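Local coordinates for protein alternansucrase (Leuconostoc mesenteroides, PDB 6HVG) that belongs to glycoside hydrolase family 70, multidomain proteins built round a circularly permuted TIM barrel, here with cell-wall-binding-type repeats and a calcium ion, at residues N650-L655 and A1038-N1043; I743-F748 and K818-R823. All coordinates share one frame; numbering follows the deposited sequence.

Contact 1 (N650-L655 and A1038-N1043)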
loop_
_atom_site.group_PDB
_atom_site.type_symbol
_atom_site.label_atom_id
_atom_site.label_comp_id
_atom_site.label_asym_id
_atom_site.label_seq_id
_atom_site.Cartn_x
_atom_site.Cartn_y
_atom_site.Cartn_z
ATOM N N ASN A 650 17.737 34.455 11.675
ATOM C CA ASN A 650 16.315 34.274 11.996
ATOM C C ASN A 650 15.751 32.993 11.376
ATOM O O ASN A 650 15.078 32.212 12.040
ATOM C CB ASN A 650 15.479 35.463 11.492
ATOM C CG ASN A 650 15.702 36.728 12.289
ATOM O OD1 ASN A 650 16.572 36.794 13.163
ATOM N ND2 ASN A 650 14.908 37.742 11.996
ATOM N N ALA A 651 16.022 32.816 10.084
ATOM C CA ALA A 651 15.621 31.635 9.334
ATOM C C ALA A 651 16.169 30.375 9.982
ATOM O O ALA A 651 15.414 29.455 10.259
ATOM C CB ALA A 651 16.098 31.737 7.885
ATOM N N ASN A 652 17.472 30.352 10.248
ATOM C CA ASN A 652 18.134 29.160 10.767
ATOM C C ASN A 652 17.886 28.887 12.238
ATOM O O ASN A 652 18.189 27.798 12.699
ATOM C CB ASN A 652 19.621 29.198 10.473
ATOM C CG ASN A 652 19.922 29.244 8.974
ATOM O OD1 ASN A 652 19.027 29.418 8.133
ATOM N ND2 ASN A 652 21.200 29.058 8.626
ATOM N N LYS A 653 17.305 29.845 12.961
ATOM C CA LYS A 653 16.828 29.615 14.331
ATOM C C LYS A 653 15.565 28.768 14.367
ATOM O O LYS A 653 15.167 28.284 15.426
ATOM C CB LYS A 653 16.515 30.939 15.040
ATOM C CG LYS A 653 17.561 31.384 16.027
ATOM C CD LYS A 653 17.311 32.825 16.463
ATOM C CE LYS A 653 18.588 33.465 17.012
ATOM N NZ LYS A 653 18.509 34.947 16.981
ATOM N N HIS A 654 14.909 28.620 13.229
ATOM C CA HIS A 654 13.665 27.866 13.145
ATOM C C HIS A 654 13.730 26.926 11.949
ATOM O O HIS A 654 12.875 26.980 11.055
ATOM C CB HIS A 654 12.466 28.812 13.017
ATOM C CG HIS A 654 12.347 29.782 14.143
ATOM N ND1 HIS A 654 13.028 30.980 14.153
ATOM C CD2 HIS A 654 11.634 29.741 15.293
ATOM C CE1 HIS A 654 12.749 31.632 15.268
ATOM N NE2 HIS A 654 11.894 30.907 15.969
ATOM N N LEU A 655 14.756 26.066 11.952
ATOM C CA LEU A 655 14.912 25.035 10.919
ATOM C C LEU A 655 13.641 24.224 10.750
ATOM O O LEU A 655 13.140 23.691 11.715
ATOM C CB LEU A 655 16.045 24.068 11.264
ATOM C CG LEU A 655 17.437 24.467 10.819
ATOM C CD1 LEU A 655 18.443 23.520 11.451
ATOM C CD2 LEU A 655 17.545 24.443 9.298
ATOM N N ALA A 1038 27.390 28.244 3.647
ATOM C CA ALA A 1038 28.214 27.614 4.681
ATOM C C ALA A 1038 27.543 27.602 6.033
ATOM O O ALA A 1038 27.721 26.655 6.801
ATOM C CB ALA A 1038 29.556 28.303 4.770
ATOM N N ALA A 1039 26.740 28.629 6.318
ATOM C CA ALA A 1039 26.017 28.687 7.594
ATOM C C ALA A 1039 24.944 27.621 7.685
ATOM O O ALA A 1039 24.883 26.893 8.655
ATOM C CB ALA A 1039 25.422 30.071 7.819
ATOM N N LEU A 1040 24.093 27.521 6.671
ATOM C CA LEU A 1040 23.053 26.492 6.659
ATOM C C LEU A 1040 23.702 25.115 6.685
ATOM O O LEU A 1040 23.232 24.243 7.396
ATOM C CB LEU A 1040 22.156 26.636 5.434
ATOM C CG LEU A 1040 20.856 25.841 5.420
ATOM C CD1 LEU A 1040 20.007 26.140 6.628
ATOM C CD2 LEU A 1040 20.043 26.149 4.173
ATOM N N ASP A 1041 24.822 24.942 5.964
ATOM C CA ASP A 1041 25.545 23.673 5.918
ATOM C C ASP A 1041 26.119 23.264 7.271
ATOM O O ASP A 1041 26.411 22.088 7.496
ATOM C CB ASP A 1041 26.681 23.721 4.902
ATOM C CG ASP A 1041 26.199 23.843 3.459
ATOM O OD1 ASP A 1041 24.967 23.819 3.207
ATOM O OD2 ASP A 1041 27.076 23.989 2.569
ATOM N N SER A 1042 26.282 24.225 8.177
ATOM C CA SER A 1042 26.800 23.941 9.517
ATOM C C SER A 1042 25.785 23.272 10.437
ATOM O O SER A 1042 26.124 22.919 11.565
ATOM C CB SER A 1042 27.314 25.224 10.160
ATOM O OG SER A 1042 28.248 25.870 9.299
ATOM N N ASN A 1043 24.545 23.107 9.969
ATOM C CA ASN A 1043 23.512 22.419 10.732
ATOM C C ASN A 1043 23.457 20.937 10.469
ATOM O O ASN A 1043 23.870 20.470 9.431
ATOM C CB ASN A 1043 22.156 23.013 10.425
ATOM C CG ASN A 1043 22.011 24.398 10.985
ATOM O OD1 ASN A 1043 21.723 24.563 12.171
ATOM N ND2 ASN A 1043 22.235 25.409 10.144
#
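Asn652 and Leu1040 carry the centre of this contact, their side chains crossing at about a right angle. With CG of Asn652 beside its own backbone N (chi1 -61°), the carboxamide reaches across to the short helix 1038-1041. There, Asn652 ND2 stops 3.7 Å from Leu1040 CA. Leu1040 is turned the other way, CG anti to its backbone N (chi1 -167°), which brings its CD1 methyl up against the amide. Asn652 OD1 and Leu1040 CD1 are 3.7 Å apart, the same separation as for ND2, so the methyl meets both ends of the amide rather than one.

A second layer pairs Leu655 with Asn1043. The CD1 branch of Leu655 lies above the plane of the Asn1043 carboxamide and shifted toward its oxygen, with Leu655 CD1 3.5 Å from Asn1043 OD1. The other branch, Leu655 CD2, meets Leu1040 CD1 at 4.0 Å.

No hydrogen bond spans the 208 Å² interface, and the Asn1043 amide is held by partners other than 650-655. Asn1043 ND2 donates to Leu1040 O at 3.1 Å, with the acceptor close to the amide plane but the donor above the carbonyl plane. Asn1043 N reaches that oxygen from the same face, so two N-H groups grip it, while Asn1043 OD1 is bonded to Thr1080. This fixes the rotation of the amide that Leu655 covers.

Both segments lead directly into barrel strands, 657-658 and 1045-1047, which places this packing at the N-terminal ends of those strands. Gln1151, where strand 1151-1156 begins, hydrogen-bonds Asn652 O and Leu655 N through its side chain, and Val821 of strand 821-825 touches both Leu1040 and Asn1043.

Contact 2 (I743-F748 and K818-R823); sequences IPNYSF and KDTVPR
Strands 745-747 and 821-823 are parallel neighbours in the eight-stranded barrel sheet, their axes 4.5 Å apart at closest and inclined by 30°. Tyr746 pairs with Val821 and Ser747 with Pro822. The backbone bonds alternate as parallel pairing requires: Val821 N to Asn745 O (2.8 Å), Ser747 N to Val821 O (3.1 Å) and Arg823 N to Ser747 O (2.7 Å).

Side chains extend the pairing at the start of the strands. Asn745 uses both ends of its amide: ND2 donates to Asp819 O, and OD1 accepts from Thr820 OG1 at 2.8 Å, the donor lying above the carbonyl plane. Ser747 OG also lies 2.7 Å from Thr820 OG1.

At the other end, the bent Arg823 chain runs alongside two aromatic residues. Tyr746 CE2 sits over the centre of the guanidinium, 3.7 Å from Arg823 CZ, with the planes 59° apart. Arg823 NH2 lies over one face of the Phe748 ring, offset toward the rim, 3.5 Å from Phe748 CD1. A salt bridge from Arg823 NH1 to Glu1083 holds the group further.

Strand 678-679 flanks 745-747 beyond this pair, strand 1045-1047 flanks 821-825, and Leu814 of helix 807-814 covers Ser747 and Pro822.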
loop_
_atom_site.group_PDB
_atom_site.type_symbol
_atom_site.label_atom_id
_atom_site.label_comp_id
_atom_site.label_asym_id
_atom_site.label_seq_id
_atom_site.Cartn_x
_atom_site.Cartn_y
_atom_site.Cartn_z
ATOM N N ILE A 743 19.439 25.024 -4.705
ATOM C CA ILE A 743 18.225 24.929 -3.881
ATOM C C ILE A 743 18.545 24.388 -2.499
ATOM O O ILE A 743 19.068 23.271 -2.381
ATOM C CB ILE A 743 17.156 24.044 -4.529
ATOM C CG1 ILE A 743 16.750 24.643 -5.887
ATOM C CG2 ILE A 743 15.959 23.893 -3.592
ATOM C CD1 ILE A 743 15.628 23.925 -6.595
ATOM N N PRO A 744 18.220 25.152 -1.444
ATOM C CA PRO A 744 18.547 24.665 -0.108
ATOM C C PRO A 744 17.760 23.426 0.233
ATOM O O PRO A 744 16.583 23.334 -0.133
ATOM C CB PRO A 744 18.166 25.829 0.805
ATOM C CG PRO A 744 17.196 26.620 0.023
ATOM C CD PRO A 744 17.527 26.441 -1.419
ATOM N N ASN A 745 18.398 22.496 0.945
ATOM C CA ASN A 745 17.818 21.178 1.160
ATOM C C ASN A 745 18.364 20.401 2.357
ATOM O O ASN A 745 19.470 20.646 2.799
ATOM C CB ASN A 745 18.058 20.336 -0.078
ATOM C CG ASN A 745 19.512 19.938 -0.236
ATOM O OD1 ASN A 745 19.924 18.843 0.137
ATOM N ND2 ASN A 745 20.297 20.842 -0.775
ATOM N N TYR A 746 17.576 19.444 2.846
ATOM C CA TYR A 746 18.071 18.418 3.774
ATOM C C TYR A 746 18.178 17.093 3.054
ATOM O O TYR A 746 17.512 16.887 2.056
ATOM C CB TYR A 746 17.185 18.289 5.007
ATOM C CG TYR A 746 15.880 17.547 4.838
ATOM C CD1 TYR A 746 14.758 18.166 4.305
ATOM C CD2 TYR A 746 15.758 16.230 5.248
ATOM C CE1 TYR A 746 13.550 17.481 4.161
ATOM C CE2 TYR A 746 14.567 15.538 5.121
ATOM C CZ TYR A 746 13.456 16.168 4.586
ATOM O OH TYR A 746 12.261 15.475 4.469
ATOM N N SER A 747 19.048 16.210 3.526
ATOM C CA SER A 747 19.265 14.920 2.858
ATOM C C SER A 747 19.505 13.843 3.864
ATOM O O SER A 747 19.985 14.118 4.958
ATOM C CB SER A 747 20.458 14.992 1.876
ATOM O OG SER A 747 21.614 15.534 2.476
ATOM N N PHE A 748 19.190 12.611 3.490
ATOM C CA PHE A 748 19.359 11.485 4.401
ATOM C C PHE A 748 19.657 10.205 3.667
ATOM O O PHE A 748 19.455 10.118 2.477
ATOM C CB PHE A 748 18.105 11.302 5.255
ATOM C CG PHE A 748 16.847 11.130 4.456
ATOM C CD1 PHE A 748 16.082 12.230 4.082
ATOM C CD2 PHE A 748 16.418 9.876 4.091
ATOM C CE1 PHE A 748 14.926 12.090 3.346
ATOM C CE2 PHE A 748 15.256 9.723 3.360
ATOM C CZ PHE A 748 14.513 10.830 2.984
ATOM N N LYS A 818 28.830 19.426 0.525
ATOM C CA LYS A 818 28.503 20.837 0.555
ATOM C C LYS A 818 27.050 21.082 0.086
ATOM O O LYS A 818 26.468 20.288 -0.659
ATOM C CB LYS A 818 29.474 21.605 -0.343
ATOM C CG LYS A 818 29.346 23.121 -0.317
ATOM C CD LYS A 818 30.429 23.776 -1.161
ATOM C CE LYS A 818 30.021 25.156 -1.650
ATOM N NZ LYS A 818 29.746 26.111 -0.547
ATOM N N ASP A 819 26.469 22.181 0.549
ATOM C CA ASP A 819 25.126 22.615 0.165
ATOM C C ASP A 819 24.057 21.561 0.491
ATOM O O ASP A 819 23.324 21.110 -0.386
ATOM C CB ASP A 819 25.082 23.015 -1.323
ATOM C CG ASP A 819 25.763 24.345 -1.604
ATOM O OD1 ASP A 819 25.610 25.288 -0.788
ATOM O OD2 ASP A 819 26.437 24.467 -2.662
ATOM N N THR A 820 23.993 21.176 1.756
ATOM C CA THR A 820 22.895 20.371 2.288
ATOM C C THR A 820 22.876 20.482 3.815
ATOM O O THR A 820 23.932 20.699 4.424
ATOM C CB THR A 820 23.024 18.871 1.893
ATOM O OG1 THR A 820 21.777 18.198 2.109
ATOM C CG2 THR A 820 24.088 18.158 2.702
ATOM N N VAL A 821 21.701 20.322 4.419
ATOM C CA VAL A 821 21.612 20.031 5.834
ATOM C C VAL A 821 21.419 18.530 5.991
ATOM O O VAL A 821 20.342 18.012 5.723
ATOM C CB VAL A 821 20.426 20.730 6.494
ATOM C CG1 VAL A 821 20.326 20.299 7.959
ATOM C CG2 VAL A 821 20.509 22.250 6.362
ATOM N N PRO A 822 22.462 17.800 6.389
ATOM C CA PRO A 822 22.259 16.349 6.513
ATOM C C PRO A 822 21.338 15.976 7.667
ATOM O O PRO A 822 21.266 16.701 8.647
ATOM C CB PRO A 822 23.664 15.814 6.749
ATOM C CG PRO A 822 24.403 16.964 7.328
ATOM C CD PRO A 822 23.849 18.187 6.661
ATOM N N ARG A 823 20.608 14.876 7.516
ATOM C CA ARG A 823 19.818 14.323 8.599
ATOM C C ARG A 823 20.259 12.907 8.941
ATOM O O ARG A 823 20.476 12.076 8.053
ATOM C CB ARG A 823 18.340 14.318 8.267
ATOM C CG ARG A 823 17.498 13.985 9.489
ATOM C CD ARG A 823 16.012 14.135 9.218
ATOM N NE ARG A 823 15.560 13.145 8.264
ATOM C CZ ARG A 823 14.309 13.007 7.865
ATOM N NH1 ARG A 823 13.367 13.797 8.359
ATOM N NH2 ARG A 823 14.016 12.071 6.964
#

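Going from the N terminus, the chain passes 650-655, which contact 1 will join to 1038-1043, then 743-748, which contact 2 closes 70 residues later at 818-823. It reaches 1038-1043 last, so the smaller loop lies wholly within the larger and the two do not cross. The centres are 11 Å apart, and the contacts meet directly: Asp1041 OD2 is 2.8 Å from Asp819 N, a probable hydrogen bond, and Asn1043 O packs against Pro822 CD. Contact 2 joins two adjacent barrel strands, whereas contact 1 brings together segments leading into strands 657-658 and 1045-1047, which are not neighbours in the sheet.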